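Local coordinates for protein ADP-ribosylating toxin CARDS (Mycoplasma pneumoniae, PDB 4TLV) that transfers the ADP-ribosyl group of NAD(+) to multiple target proteins in vitro as a mono-ADP-ribosylating toxin and also causes vacuolation of mammalian cells, at residues A[446-451]-A[562-567]; A[507-512]-A[567-572]; A[554-559]-A[573-578]. All blocks are in the same frame, centred on the assembly; numbering follows the deposited sequence.

Contact 1: residues A[446-451]-A[562-567]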
# COMPACT_ATOMS: atom_id res chain seq x y z
N LEU A 446 -14.52 9.91 2.90
CA LEU A 446 -15.21 10.95 2.11
C LEU A 446 -16.01 11.88 3.00
O LEU A 446 -16.62 11.46 3.97
CB LEU A 446 -16.14 10.36 1.06
CG LEU A 446 -15.52 9.33 0.11
CD1 LEU A 446 -16.57 8.89 -0.90
CD2 LEU A 446 -14.27 9.90 -0.59
N GLY A 447 -16.02 13.16 2.65
CA GLY A 447 -16.82 14.13 3.38
C GLY A 447 -16.98 15.39 2.56
O GLY A 447 -16.61 15.43 1.39
N TRP A 448 -17.56 16.41 3.17
CA TRP A 448 -17.57 17.71 2.54
C TRP A 448 -17.36 18.79 3.59
O TRP A 448 -17.44 18.51 4.79
CB TRP A 448 -18.80 17.94 1.65
CG TRP A 448 -20.16 17.88 2.31
CD1 TRP A 448 -20.87 16.75 2.64
CD2 TRP A 448 -21.01 19.00 2.66
NE1 TRP A 448 -22.10 17.10 3.18
CE2 TRP A 448 -22.20 18.47 3.20
CE3 TRP A 448 -20.86 20.39 2.56
CZ2 TRP A 448 -23.25 19.28 3.65
CZ3 TRP A 448 -21.91 21.20 3.01
CH2 TRP A 448 -23.08 20.64 3.55
N TYR A 449 -17.08 20.00 3.13
CA TYR A 449 -16.65 21.09 3.99
C TYR A 449 -17.42 22.34 3.61
O TYR A 449 -17.61 22.63 2.43
CB TYR A 449 -15.17 21.32 3.76
CG TYR A 449 -14.54 22.43 4.54
CD1 TYR A 449 -14.12 22.22 5.85
CD2 TYR A 449 -14.32 23.67 3.97
CE1 TYR A 449 -13.51 23.23 6.56
CE2 TYR A 449 -13.72 24.68 4.67
CZ TYR A 449 -13.32 24.47 5.96
OH TYR A 449 -12.72 25.49 6.65
N TRP A 450 -17.88 23.07 4.61
CA TRP A 450 -18.60 24.31 4.34
C TRP A 450 -18.37 25.30 5.45
O TRP A 450 -18.72 25.06 6.60
CB TRP A 450 -20.10 24.04 4.12
CG TRP A 450 -20.82 25.27 3.64
CD1 TRP A 450 -21.77 25.99 4.32
CD2 TRP A 450 -20.62 25.96 2.40
NE1 TRP A 450 -22.18 27.06 3.57
CE2 TRP A 450 -21.49 27.07 2.39
CE3 TRP A 450 -19.79 25.74 1.29
CZ2 TRP A 450 -21.56 27.96 1.30
CZ3 TRP A 450 -19.85 26.62 0.21
CH2 TRP A 450 -20.74 27.72 0.23
N ARG A 451 -17.73 26.41 5.10
CA ARG A 451 -17.54 27.53 6.01
C ARG A 451 -16.92 27.14 7.34
O ARG A 451 -17.32 27.63 8.39
CB ARG A 451 -18.88 28.25 6.23
CG ARG A 451 -19.40 28.95 4.98
CD ARG A 451 -20.75 29.61 5.21
NE ARG A 451 -20.74 30.57 6.31
CZ ARG A 451 -20.38 31.85 6.19
NH1 ARG A 451 -19.99 32.31 5.01
NH2 ARG A 451 -20.41 32.66 7.25
N SER A 562 -34.02 22.81 2.62
CA SER A 562 -34.65 21.69 3.32
C SER A 562 -33.97 20.35 3.01
O SER A 562 -34.07 19.41 3.80
CB SER A 562 -36.14 21.62 2.99
OG SER A 562 -36.35 21.33 1.62
N ARG A 563 -33.32 20.27 1.85
CA ARG A 563 -32.60 19.06 1.43
C ARG A 563 -31.08 19.20 1.62
O ARG A 563 -30.30 18.53 0.94
CB ARG A 563 -32.90 18.76 -0.04
CG ARG A 563 -34.38 18.54 -0.34
CD ARG A 563 -34.60 18.49 -1.84
NE ARG A 563 -35.87 17.85 -2.19
CZ ARG A 563 -36.30 17.68 -3.44
NH1 ARG A 563 -35.56 18.10 -4.46
NH2 ARG A 563 -37.47 17.08 -3.66
N TRP A 564 -30.67 20.04 2.56
CA TRP A 564 -29.24 20.24 2.79
C TRP A 564 -28.59 18.92 3.18
O TRP A 564 -29.18 18.12 3.89
CB TRP A 564 -29.00 21.29 3.87
CG TRP A 564 -29.20 20.81 5.28
CD1 TRP A 564 -30.31 20.97 6.05
CD2 TRP A 564 -28.24 20.13 6.10
NE1 TRP A 564 -30.12 20.42 7.30
CE2 TRP A 564 -28.85 19.89 7.35
CE3 TRP A 564 -26.93 19.67 5.89
CZ2 TRP A 564 -28.20 19.22 8.39
CZ3 TRP A 564 -26.29 19.01 6.92
CH2 TRP A 564 -26.92 18.79 8.16
N GLY A 565 -27.38 18.69 2.69
CA GLY A 565 -26.64 17.50 3.07
C GLY A 565 -26.99 16.28 2.24
O GLY A 565 -26.43 15.21 2.45
N GLY A 566 -27.89 16.45 1.28
CA GLY A 566 -28.30 15.34 0.43
C GLY A 566 -27.31 15.05 -0.68
O GLY A 566 -26.95 15.93 -1.46
N TRP A 567 -26.87 13.79 -0.77
CA TRP A 567 -25.92 13.37 -1.79
C TRP A 567 -26.67 12.94 -3.04
O TRP A 567 -27.61 12.15 -2.97
CB TRP A 567 -25.05 12.21 -1.25
CG TRP A 567 -24.17 12.63 -0.11
CD1 TRP A 567 -24.57 12.94 1.15
CD2 TRP A 567 -22.74 12.79 -0.13
NE1 TRP A 567 -23.49 13.29 1.92
CE2 TRP A 567 -22.35 13.20 1.16
CE3 TRP A 567 -21.76 12.61 -1.11
CZ2 TRP A 567 -21.02 13.45 1.50
CZ3 TRP A 567 -20.43 12.86 -0.77
CH2 TRP A 567 -20.07 13.27 0.52

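Contact 2: residues A[507-512]-A[567-572]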
# COMPACT_ATOMS: atom_id res chain seq x y z
N ASP A 507 -30.31 12.69 -9.91
CA ASP A 507 -31.08 11.78 -9.06
C ASP A 507 -30.25 11.50 -7.81
O ASP A 507 -29.02 11.58 -7.84
CB ASP A 507 -31.46 10.50 -9.81
CG ASP A 507 -32.65 9.75 -9.18
OD1 ASP A 507 -33.15 10.15 -8.11
OD2 ASP A 507 -33.07 8.74 -9.77
N TRP A 508 -30.93 11.22 -6.70
CA TRP A 508 -30.25 10.86 -5.46
C TRP A 508 -29.36 9.65 -5.68
O TRP A 508 -29.62 8.82 -6.56
CB TRP A 508 -31.28 10.52 -4.39
CG TRP A 508 -32.27 11.61 -4.11
CD1 TRP A 508 -33.62 11.59 -4.36
CD2 TRP A 508 -31.99 12.89 -3.53
NE1 TRP A 508 -34.19 12.78 -3.96
CE2 TRP A 508 -33.21 13.59 -3.45
CE3 TRP A 508 -30.82 13.51 -3.06
CZ2 TRP A 508 -33.30 14.88 -2.93
CZ3 TRP A 508 -30.91 14.79 -2.55
CH2 TRP A 508 -32.14 15.46 -2.48
N VAL A 509 -28.29 9.55 -4.90
CA VAL A 509 -27.54 8.30 -4.82
C VAL A 509 -28.05 7.54 -3.60
O VAL A 509 -28.81 8.08 -2.79
CB VAL A 509 -26.02 8.56 -4.70
CG1 VAL A 509 -25.48 9.14 -5.99
CG2 VAL A 509 -25.73 9.50 -3.55
N GLU A 510 -27.66 6.28 -3.45
CA GLU A 510 -28.11 5.51 -2.30
C GLU A 510 -27.01 4.55 -1.88
O GLU A 510 -26.08 4.29 -2.65
CB GLU A 510 -29.36 4.71 -2.65
CG GLU A 510 -29.15 3.77 -3.84
CD GLU A 510 -30.44 3.20 -4.40
OE1 GLU A 510 -31.47 3.21 -3.69
OE2 GLU A 510 -30.43 2.74 -5.57
N TRP A 511 -27.13 4.02 -0.67
CA TRP A 511 -26.14 3.08 -0.13
C TRP A 511 -26.79 1.72 0.08
O TRP A 511 -27.72 1.60 0.88
CB TRP A 511 -25.64 3.59 1.21
CG TRP A 511 -24.85 4.87 1.15
CD1 TRP A 511 -25.33 6.14 1.29
CD2 TRP A 511 -23.44 4.98 0.99
NE1 TRP A 511 -24.29 7.05 1.20
CE2 TRP A 511 -23.12 6.36 1.01
CE3 TRP A 511 -22.41 4.05 0.81
CZ2 TRP A 511 -21.82 6.82 0.89
CZ3 TRP A 511 -21.11 4.52 0.67
CH2 TRP A 511 -20.83 5.89 0.72
N LEU A 512 -26.31 0.70 -0.62
CA LEU A 512 -26.97 -0.60 -0.65
C LEU A 512 -26.03 -1.74 -0.30
O LEU A 512 -24.88 -1.74 -0.74
CB LEU A 512 -27.50 -0.89 -2.06
CG LEU A 512 -28.44 0.15 -2.67
CD1 LEU A 512 -28.66 -0.16 -4.14
CD2 LEU A 512 -29.76 0.20 -1.92
N TRP A 567 -26.87 13.79 -0.77
CA TRP A 567 -25.92 13.37 -1.79
C TRP A 567 -26.67 12.94 -3.04
O TRP A 567 -27.61 12.15 -2.97
CB TRP A 567 -25.05 12.21 -1.25
CG TRP A 567 -24.17 12.63 -0.11
CD1 TRP A 567 -24.57 12.94 1.15
CD2 TRP A 567 -22.74 12.79 -0.13
NE1 TRP A 567 -23.49 13.29 1.92
CE2 TRP A 567 -22.35 13.20 1.16
CE3 TRP A 567 -21.76 12.61 -1.11
CZ2 TRP A 567 -21.02 13.45 1.50
CZ3 TRP A 567 -20.43 12.86 -0.77
CH2 TRP A 567 -20.07 13.27 0.52
N TYR A 568 -26.25 13.44 -4.20
CA TYR A 568 -26.91 13.06 -5.44
C TYR A 568 -25.89 12.98 -6.56
O TYR A 568 -24.73 13.36 -6.37
CB TYR A 568 -28.01 14.10 -5.79
CG TYR A 568 -27.47 15.47 -6.16
CD1 TYR A 568 -27.13 16.40 -5.18
CD2 TYR A 568 -27.31 15.82 -7.49
CE1 TYR A 568 -26.63 17.65 -5.53
CE2 TYR A 568 -26.82 17.07 -7.85
CZ TYR A 568 -26.48 17.98 -6.87
OH TYR A 568 -25.98 19.22 -7.23
N SER A 569 -26.29 12.46 -7.72
CA SER A 569 -25.43 12.55 -8.89
C SER A 569 -26.15 13.27 -10.03
O SER A 569 -27.38 13.27 -10.09
CB SER A 569 -24.95 11.16 -9.35
OG SER A 569 -26.00 10.35 -9.85
N THR A 570 -25.37 13.85 -10.94
CA THR A 570 -25.93 14.75 -11.95
C THR A 570 -25.14 14.81 -13.26
O THR A 570 -23.94 14.53 -13.29
CB THR A 570 -26.07 16.19 -11.38
OG1 THR A 570 -26.63 17.05 -12.38
CG2 THR A 570 -24.71 16.74 -10.94
N TYR A 571 -25.84 15.15 -14.34
CA TYR A 571 -25.18 15.43 -15.61
C TYR A 571 -24.79 16.91 -15.74
O TYR A 571 -24.10 17.29 -16.68
CB TYR A 571 -26.07 15.04 -16.79
CG TYR A 571 -26.25 13.56 -17.00
CD1 TYR A 571 -25.16 12.74 -17.30
CD2 TYR A 571 -27.50 12.97 -16.90
CE1 TYR A 571 -25.33 11.38 -17.50
CE2 TYR A 571 -27.67 11.62 -17.10
CZ TYR A 571 -26.58 10.83 -17.40
OH TYR A 571 -26.76 9.49 -17.60
N ASP A 572 -25.25 17.75 -14.81
CA ASP A 572 -25.00 19.19 -14.90
C ASP A 572 -23.66 19.56 -14.28
O ASP A 572 -23.47 19.41 -13.08
CB ASP A 572 -26.11 19.98 -14.22
CG ASP A 572 -27.43 19.87 -14.96
OD1 ASP A 572 -27.41 19.64 -16.19
OD2 ASP A 572 -28.49 20.00 -14.30
O HOH W 1 -28.01 8.79 -8.78
O HOH W 2 -29.07 10.49 -1.33

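Contact 3: residues A[554-559]-A[573-578]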
# COMPACT_ATOMS: atom_id res chain seq x y z
N GLN A 554 -21.98 12.81 -11.99
CA GLN A 554 -21.11 13.43 -11.00
C GLN A 554 -21.71 13.51 -9.60
O GLN A 554 -22.83 14.00 -9.40
CB GLN A 554 -20.66 14.83 -11.44
CG GLN A 554 -19.59 15.40 -10.52
CD GLN A 554 -19.06 16.76 -10.98
OE1 GLN A 554 -19.42 17.25 -12.06
NE2 GLN A 554 -18.20 17.37 -10.16
N LEU A 555 -20.95 13.02 -8.63
CA LEU A 555 -21.36 13.07 -7.23
C LEU A 555 -21.29 14.49 -6.70
O LEU A 555 -20.26 15.16 -6.83
CB LEU A 555 -20.44 12.16 -6.38
CG LEU A 555 -20.91 11.86 -4.96
CD1 LEU A 555 -22.22 11.05 -5.02
CD2 LEU A 555 -19.85 11.11 -4.19
N LYS A 556 -22.38 14.96 -6.10
CA LYS A 556 -22.40 16.25 -5.43
C LYS A 556 -23.27 16.23 -4.18
O LYS A 556 -23.96 15.24 -3.92
CB LYS A 556 -22.91 17.35 -6.38
CG LYS A 556 -22.11 17.50 -7.66
CD LYS A 556 -22.48 18.80 -8.38
CE LYS A 556 -22.04 18.78 -9.83
NZ LYS A 556 -22.51 20.00 -10.54
N VAL A 557 -23.22 17.31 -3.40
CA VAL A 557 -24.01 17.44 -2.19
C VAL A 557 -24.74 18.79 -2.15
O VAL A 557 -24.17 19.83 -2.49
CB VAL A 557 -23.14 17.35 -0.92
CG1 VAL A 557 -24.02 17.29 0.30
CG2 VAL A 557 -22.25 16.14 -0.96
N ILE A 558 -26.00 18.77 -1.72
CA ILE A 558 -26.77 20.01 -1.59
C ILE A 558 -26.30 20.79 -0.37
O ILE A 558 -26.12 20.23 0.70
CB ILE A 558 -28.29 19.73 -1.51
CG1 ILE A 558 -28.75 19.03 -2.79
CG2 ILE A 558 -29.06 21.04 -1.29
CD1 ILE A 558 -30.19 18.52 -2.75
N ILE A 559 -26.07 22.09 -0.54
CA ILE A 559 -25.47 22.88 0.52
C ILE A 559 -26.45 23.43 1.55
O ILE A 559 -26.17 23.45 2.75
CB ILE A 559 -24.63 24.05 -0.05
CG1 ILE A 559 -23.38 23.53 -0.74
CG2 ILE A 559 -24.25 25.00 1.06
CD1 ILE A 559 -22.47 24.65 -1.28
N LYS A 573 -22.74 20.06 -15.10
CA LYS A 573 -21.41 20.41 -14.61
C LYS A 573 -21.46 21.58 -13.63
O LYS A 573 -20.76 21.59 -12.61
CB LYS A 573 -20.47 20.73 -15.78
CG LYS A 573 -20.35 19.60 -16.80
CD LYS A 573 -19.36 19.97 -17.90
CE LYS A 573 -19.23 18.86 -18.94
NZ LYS A 573 -18.24 19.21 -20.00
N VAL A 574 -22.32 22.55 -13.93
CA VAL A 574 -22.47 23.72 -13.07
C VAL A 574 -23.89 23.86 -12.54
O VAL A 574 -24.86 23.76 -13.30
CB VAL A 574 -22.07 25.02 -13.82
CG1 VAL A 574 -20.57 25.06 -14.07
CG2 VAL A 574 -22.85 25.13 -15.13
N GLU A 575 -24.00 24.08 -11.23
CA GLU A 575 -25.29 24.27 -10.57
C GLU A 575 -25.07 25.26 -9.43
O GLU A 575 -23.93 25.60 -9.11
CB GLU A 575 -25.81 22.94 -10.00
CG GLU A 575 -26.02 21.83 -11.03
CD GLU A 575 -26.25 20.47 -10.39
OE1 GLU A 575 -25.33 19.97 -9.71
OE2 GLU A 575 -27.35 19.90 -10.55
N SER A 576 -26.15 25.71 -8.80
CA SER A 576 -26.02 26.63 -7.68
C SER A 576 -26.50 26.00 -6.36
O SER A 576 -27.30 25.06 -6.37
CB SER A 576 -26.77 27.94 -7.97
OG SER A 576 -28.05 27.68 -8.51
N ASN A 577 -25.99 26.50 -5.24
CA ASN A 577 -26.33 25.95 -3.94
C ASN A 577 -25.88 24.49 -3.81
O ASN A 577 -26.49 23.71 -3.07
CB ASN A 577 -27.84 26.04 -3.70
CG ASN A 577 -28.25 25.50 -2.34
OD1 ASN A 577 -27.62 25.82 -1.33
ND2 ASN A 577 -29.30 24.69 -2.30
N VAL A 578 -24.84 24.10 -4.54
CA VAL A 578 -24.33 22.74 -4.40
C VAL A 578 -22.82 22.70 -4.27
O VAL A 578 -22.12 23.62 -4.69
CB VAL A 578 -24.77 21.82 -5.54
CG1 VAL A 578 -26.29 21.79 -5.65
CG2 VAL A 578 -24.12 22.23 -6.85

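Contact 1: residues A[446-451]-A[562-567]
W564 and W448 meet rim to rim: CE3 of W564 lies 4.3 Å from CZ2 of W448, each atom near the plane of the other indole. W564 is the second residue of a type II beta turn that runs from R563 to G566 and is closed by the backbone bond from G566 N to R563 O. Its CG stands between the backbone N and the carbonyl carbon (chi1 78°), and the benzo edge of the exposed ring reaches W448.

G565 follows with positive phi (85°), the conformation usual for the third position of a type II turn; at these backbone angles a CB would press on the W564 carbonyl oxygen and on W564 CE3, consistent with glycine here. Its CA, 3.9 Å from W448 CZ2, packs obliquely against the same benzo corner of the indole.

After G566 the chain enters the strand at W567, whose indole supplies the other large part of the contact. W567 CZ2 approaches W448 CD1 to 3.5 Å, at the pyrrole edge of W448, while W448 CD1 lies obliquely to the W567 ring. The planes are inclined at 74°, with the five-membered ring of W448 and the six-membered ring of W567 centred 5.5 Å apart, an oblique pair. W567 CH2 also comes within 4.2 Å of G447 O. Both indole N-H groups are buried and satisfied by one hydroxyl, S463 OG, which also bonds to G565 O.

The contact joins strand 448-450 to the turn between strands 554-558 and 567-570 inside the beta-trefoil D3 domain. W448 stacks on Y455 of strand 453-457 and touches V557 of strand 554-558, while W567 packs against L555 and V557 of that strand and I582 of strand 578-583.

Contact 2: residues A[507-512]-A[567-572]
D507 and S569 form an antiparallel hydrogen-bonded pair, joined by two nearly straight backbone bonds: D507 N to S569 O at 3.0 Å and S569 N to D507 O at 2.9 Å. One residue on, W508 and Y568 form a non-hydrogen-bonded pair, their CA atoms only 4.0 Å apart and their side chains diverging. Past this pair, where strand 506-512 is interrupted, V509 N makes a weak bond to W567 O.

Side chains fill in around this backbone. V509 CG1 lies anti to the carbonyl carbon (chi1 -69°), which puts CG2 between the backbone N and that carbon, 3.3 Å from W567 O; this methyl also packs on W567 CB. Its other methyl, CG1, faces S569, 4.0 Å from CB. W508 brings CE3 to W567 O at 3.5 Å, the oxygen lying in the plane of the indole at its edge; Y568 CB sits obliquely to that ring.

Two waters tie the strands further. One bridges W508 O and S569 OG, the other V509 O and W567 O, each within bonding distance, and W567 O also lies near the weakly bonding V509 N-H. Farther out, S569 OG is also bonded to N496 OD1. The strand gives way to an ST turn in which T570 OG1 accepts from D572 N at 2.9 Å.

Strand 506-512, broken near V509, and strand 567-570 are adjacent in the antiparallel sheet of the D3 beta-trefoil. On its other side strand 506-512 pairs with 490-495, where V509 touches L494; strand 567-570 pairs with 554-558, whose I558 touches W508.

Contact 3: residues A[554-559]-A[573-578]
K556 NZ is gripped by three acceptors: E575 OE1 at 2.9 Å in a salt bridge, K573 O at 3.1 Å in a weak bond, and D572 O. The lysine chain is extended beyond CG and reaches from the strand to the loop. The ammonium meets OE1 on its anti side, 34° out of the carboxylate plane. OE1 is also bonded to Y568 OH, and these contacts probably favour a charged glutamate and a charged lysine. Along its shaft, K556 CD packs against V578 CG2 at 4.1 Å.

At the other end, I559 N donates to N577 O at 3.0 Å, from above the carbonyl plane. N577 has positive phi (63°); its OD1, bonded to S560 OG, lies 3.7 Å from I559 CB, and its ND2 touches I558 CG2. I559 CD1 rests against V578 O at 3.6 Å. I558 and V578 form an antiparallel non-hydrogen-bonded pair with their side chains on one face, and V578 CA-H makes a bent CH...O contact with V557 O.

The loop after strand 567-570 runs beside strand 554-558 in the same direction and leads into 578-583, which pairs antiparallel with 554-558 opposite strand 567-570 in the D3 beta-trefoil.

In the fold
All three contacts lie in the D3 domain, their centres about 30 to 32 Å from the centre of the chain, apart from the mART domain. Contact 2 takes up the strand where contact 1 ends, at W567; their centres are about 13 Å apart, and W508 CZ3 packs on G566 CA at 4.0 Å. Contact 3, centred about 10 Å from each, probably bonds to contact 1 from G565 N to I558 O (2.8 Å) and I558 N to G566 O (3.0 Å), and to contact 2 from K556 NZ to D572 O (2.8 Å). Strand 554-558 thus links the tryptophan cluster of contact 1 to the polar cluster of contact 3, beside the strands of contact 2.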